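Local coordinates for protein putative exonuclease (Eubacterium rectale, PDB 3L0A) that is a putative exonuclease with a PDDEXK-like domain, probably a hydrolase, and binds a zinc ion through four cysteines, at residues I98-R103 / T200-R205. Sequence-based numbering, arbitrary orientation.
Sequences IARIER and TEPDIR
Arg100, near the C-terminal end of helix 89-102, lays one face of its guanidinium against the methyl tip of Ile204, the first residue of strand 204-209. Ile204 CD1 sits 3.4 Å above the guanidinium plane, displaced toward the rim, and comes within 3.6 Å of Arg100 NH1; the two side chains cross at about a right angle. Arg100 CG rests 4.0 Å from Ile204 CG2 and 4.3 Å from Pro202 CG. With CG anti to the backbone N (chi1 176°) and a bend at chi2 (59°), the chain carries its head past Pro202. Over the opposite face lies the guanidinium of Arg103, its NH2 3.2 Å above the centre of the Arg100 plane. In that plane, a water accepts from Arg100 NE (3.0 Å) and donates to Glu201 OE1 and Pro202 O. Arg100 NH2 hydrogen-bonds to the backbone O of Arg248 and of Arg251 of the second subunit. Replacing Arg100 by a leucine would probably leave the water short of a donor and those two carbonyls without their mate. The contact thus joins apolar packing within the chain to polar bonding between subunits, and carbonyl oxygens, the water and nearby Glu201 probably ease the pairing of two like charges.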
ATOM      1  N   ILE A  98      12.529   0.821 -22.850  1.00 16.32           N
ATOM      2  CA  ILE A  98      12.786   0.613 -24.316  1.00 15.72           C
ATOM      3  C   ILE A  98      14.237   0.197 -24.582  1.00 16.84           C
ATOM      4  O   ILE A  98      14.512  -0.687 -25.428  1.00 18.42           O
ATOM      5  CB  ILE A  98      12.470   1.858 -25.126  1.00 14.84           C
ATOM      6  CG1 ILE A  98      10.951   2.079 -25.196  1.00 15.47           C
ATOM      7  CG2 ILE A  98      13.050   1.816 -26.515  1.00 12.91           C
ATOM      8  CD1 ILE A  98      10.566   3.517 -25.650  1.00 12.33           C
ATOM      9  N   ALA A  99      15.175   0.865 -23.933  1.00 17.69           N
ATOM     10  CA  ALA A  99      16.595   0.562 -24.145  1.00 19.73           C
ATOM     11  C   ALA A  99      16.909  -0.845 -23.677  1.00 20.48           C
ATOM     12  O   ALA A  99      17.753  -1.531 -24.253  1.00 22.51           O
ATOM     13  CB  ALA A  99      17.477   1.568 -23.390  1.00 19.62           C
ATOM     14  N   ARG A 100      16.232  -1.260 -22.617  1.00 21.24           N
ATOM     15  CA  ARG A 100      16.434  -2.583 -22.050  1.00 21.63           C
ATOM     16  C   ARG A 100      15.993  -3.697 -23.010  1.00 21.48           C
ATOM     17  O   ARG A 100      16.722  -4.691 -23.206  1.00 20.34           O
ATOM     18  CB  ARG A 100      15.744  -2.704 -20.698  1.00 21.46           C
ATOM     19  CG  ARG A 100      15.849  -4.105 -20.100  1.00 23.89           C
ATOM     20  CD  ARG A 100      17.300  -4.487 -19.929  1.00 23.95           C
ATOM     21  NE  ARG A 100      17.503  -5.801 -19.355  1.00 24.53           N
ATOM     22  CZ  ARG A 100      17.923  -6.886 -20.015  1.00 20.67           C
ATOM     23  NH1 ARG A 100      18.150  -6.912 -21.327  1.00 23.38           N
ATOM     24  NH2 ARG A 100      18.098  -7.990 -19.346  1.00 19.84           N
ATOM     25  N   ILE A 101      14.822  -3.499 -23.607  1.00 21.94           N
ATOM     26  CA  ILE A 101      14.277  -4.343 -24.694  1.00 22.78           C
ATOM     27  C   ILE A 101      15.219  -4.369 -25.885  1.00 24.06           C
ATOM     28  O   ILE A 101      15.500  -5.417 -26.476  1.00 24.67           O
ATOM     29  CB  ILE A 101      12.915  -3.762 -25.164  1.00 22.52           C
ATOM     30  CG1 ILE A 101      11.810  -4.044 -24.147  1.00 23.82           C
ATOM     31  CG2 ILE A 101      12.494  -4.305 -26.471  1.00 24.63           C
ATOM     32  CD1 ILE A 101      10.440  -3.219 -24.419  1.00 21.51           C
ATOM     33  N   GLU A 102      15.728  -3.204 -26.260  1.00 24.91           N
ATOM     34  CA  GLU A 102      16.512  -3.123 -27.485  1.00 24.82           C
ATOM     35  C   GLU A 102      17.819  -3.864 -27.403  1.00 25.42           C
ATOM     36  O   GLU A 102      18.303  -4.311 -28.399  1.00 27.22           O
ATOM     37  CB  GLU A 102      16.763  -1.677 -27.878  1.00 24.39           C
ATOM     38  CG  GLU A 102      15.580  -1.099 -28.606  1.00 24.70           C
ATOM     39  CD  GLU A 102      15.844   0.255 -29.217  1.00 26.11           C
ATOM     40  OE1 GLU A 102      16.577   1.082 -28.627  1.00 25.80           O
ATOM     41  OE2 GLU A 102      15.286   0.497 -30.299  1.00 29.82           O
ATOM     42  N   ARG A 103      18.406  -4.022 -26.229  1.00 26.27           N
ATOM     43  CA  ARG A 103      19.661  -4.765 -26.141  1.00 25.72           C
ATOM     44  C   ARG A 103      19.517  -6.317 -26.066  1.00 25.81           C
ATOM     45  O   ARG A 103      20.531  -7.035 -25.950  1.00 23.98           O
ATOM     46  CB  ARG A 103      20.541  -4.203 -25.020  1.00 26.33           C
ATOM     47  CG  ARG A 103      20.191  -4.529 -23.617  1.00 25.62           C
ATOM     48  CD  ARG A 103      21.191  -3.827 -22.685  1.00 27.63           C
ATOM     49  NE  ARG A 103      20.859  -4.059 -21.275  1.00 30.16           N
ATOM     50  CZ  ARG A 103      21.102  -5.187 -20.589  1.00 27.60           C
ATOM     51  NH1 ARG A 103      21.713  -6.213 -21.158  1.00 25.08           N
ATOM     52  NH2 ARG A 103      20.737  -5.275 -19.311  1.00 24.10           N
ATOM     53  N   THR A 200      12.686  -1.642 -11.032  1.00 30.19           N
ATOM     54  CA  THR A 200      13.850  -0.764 -11.184  1.00 29.68           C
ATOM     55  C   THR A 200      14.962  -1.295 -12.137  1.00 28.56           C
ATOM     56  O   THR A 200      15.658  -0.503 -12.763  1.00 28.37           O
ATOM     57  CB  THR A 200      14.395  -0.268  -9.791  1.00 30.30           C
ATOM     58  OG1 THR A 200      15.830  -0.268  -9.834  1.00 29.88           O
ATOM     59  CG2 THR A 200      13.822  -1.098  -8.571  1.00 30.49           C
ATOM     60  N   GLU A 201      15.169  -2.620 -12.192  1.00 27.07           N
ATOM     61  CA  GLU A 201      15.729  -3.282 -13.377  1.00 24.41           C
ATOM     62  C   GLU A 201      14.544  -4.010 -13.983  1.00 23.24           C
ATOM     63  O   GLU A 201      13.989  -4.889 -13.362  1.00 22.70           O
ATOM     64  CB  GLU A 201      16.799  -4.283 -13.014  1.00 24.84           C
ATOM     65  CG  GLU A 201      18.152  -3.661 -12.701  1.00 24.87           C
ATOM     66  CD  GLU A 201      18.827  -3.097 -13.916  1.00 27.35           C
ATOM     67  OE1 GLU A 201      18.534  -3.547 -15.052  1.00 25.92           O
ATOM     68  OE2 GLU A 201      19.681  -2.210 -13.731  1.00 32.91           O
ATOM     69  N   PRO A 202      14.104  -3.599 -15.171  1.00 22.31           N
ATOM     70  CA  PRO A 202      12.956  -4.235 -15.771  1.00 22.87           C
ATOM     71  C   PRO A 202      13.134  -5.743 -15.984  1.00 22.71           C
ATOM     72  O   PRO A 202      14.193  -6.194 -16.381  1.00 23.45           O
ATOM     73  CB  PRO A 202      12.830  -3.527 -17.120  1.00 23.19           C
ATOM     74  CG  PRO A 202      13.617  -2.270 -16.978  1.00 22.85           C
ATOM     75  CD  PRO A 202      14.620  -2.484 -15.984  1.00 21.94           C
ATOM     76  N   ASP A 203      12.086  -6.486 -15.688  1.00 22.82           N
ATOM     77  CA  ASP A 203      11.966  -7.904 -16.011  1.00 23.86           C
ATOM     78  C   ASP A 203      11.517  -7.991 -17.449  1.00 23.09           C
ATOM     79  O   ASP A 203      10.534  -7.371 -17.788  1.00 24.28           O
ATOM     80  CB  ASP A 203      10.870  -8.498 -15.114  1.00 24.09           C
ATOM     81  CG  ASP A 203      10.965 -10.000 -14.939  1.00 24.93           C
ATOM     82  OD1 ASP A 203      11.999 -10.586 -15.234  1.00 25.24           O
ATOM     83  OD2 ASP A 203       9.977 -10.590 -14.466  1.00 27.91           O
ATOM     84  N   ILE A 204      12.204  -8.748 -18.291  1.00 22.44           N
ATOM     85  CA  ILE A 204      11.738  -9.005 -19.658  1.00 21.62           C
ATOM     86  C   ILE A 204      11.518 -10.504 -19.925  1.00 21.59           C
ATOM     87  O   ILE A 204      12.383 -11.329 -19.539  1.00 21.56           O
ATOM     88  CB  ILE A 204      12.723  -8.466 -20.779  1.00 21.69           C
ATOM     89  CG1 ILE A 204      13.990  -9.338 -20.887  1.00 20.98           C
ATOM     90  CG2 ILE A 204      13.034  -6.971 -20.579  1.00 23.10           C
ATOM     91  CD1 ILE A 204      15.109  -8.760 -21.713  1.00 14.01           C
ATOM     92  N   ARG A 205      10.406 -10.819 -20.629  1.00 20.84           N
ATOM     93  CA  ARG A 205      10.011 -12.179 -21.031  1.00 20.50           C
ATOM     94  C   ARG A 205       9.193 -12.153 -22.308  1.00 20.01           C
ATOM     95  O   ARG A 205       8.358 -11.270 -22.486  1.00 20.60           O
ATOM     96  CB  ARG A 205       9.079 -12.831 -19.987  1.00 20.34           C
ATOM     97  CG  ARG A 205       9.658 -13.187 -18.650  1.00 19.38           C
ATOM     98  CD  ARG A 205      10.763 -14.157 -18.729  1.00 22.74           C
ATOM     99  NE  ARG A 205      11.278 -14.485 -17.395  1.00 24.23           N
ATOM    100  CZ  ARG A 205      12.227 -15.405 -17.182  1.00 25.74           C
ATOM    101  NH1 ARG A 205      12.764 -16.077 -18.199  1.00 26.50           N
ATOM    102  NH2 ARG A 205      12.642 -15.664 -15.949  1.00 24.70           N
TER
HETATM  103  O   HOH W   1      17.053  -5.587 -16.439  1.00 29.17           O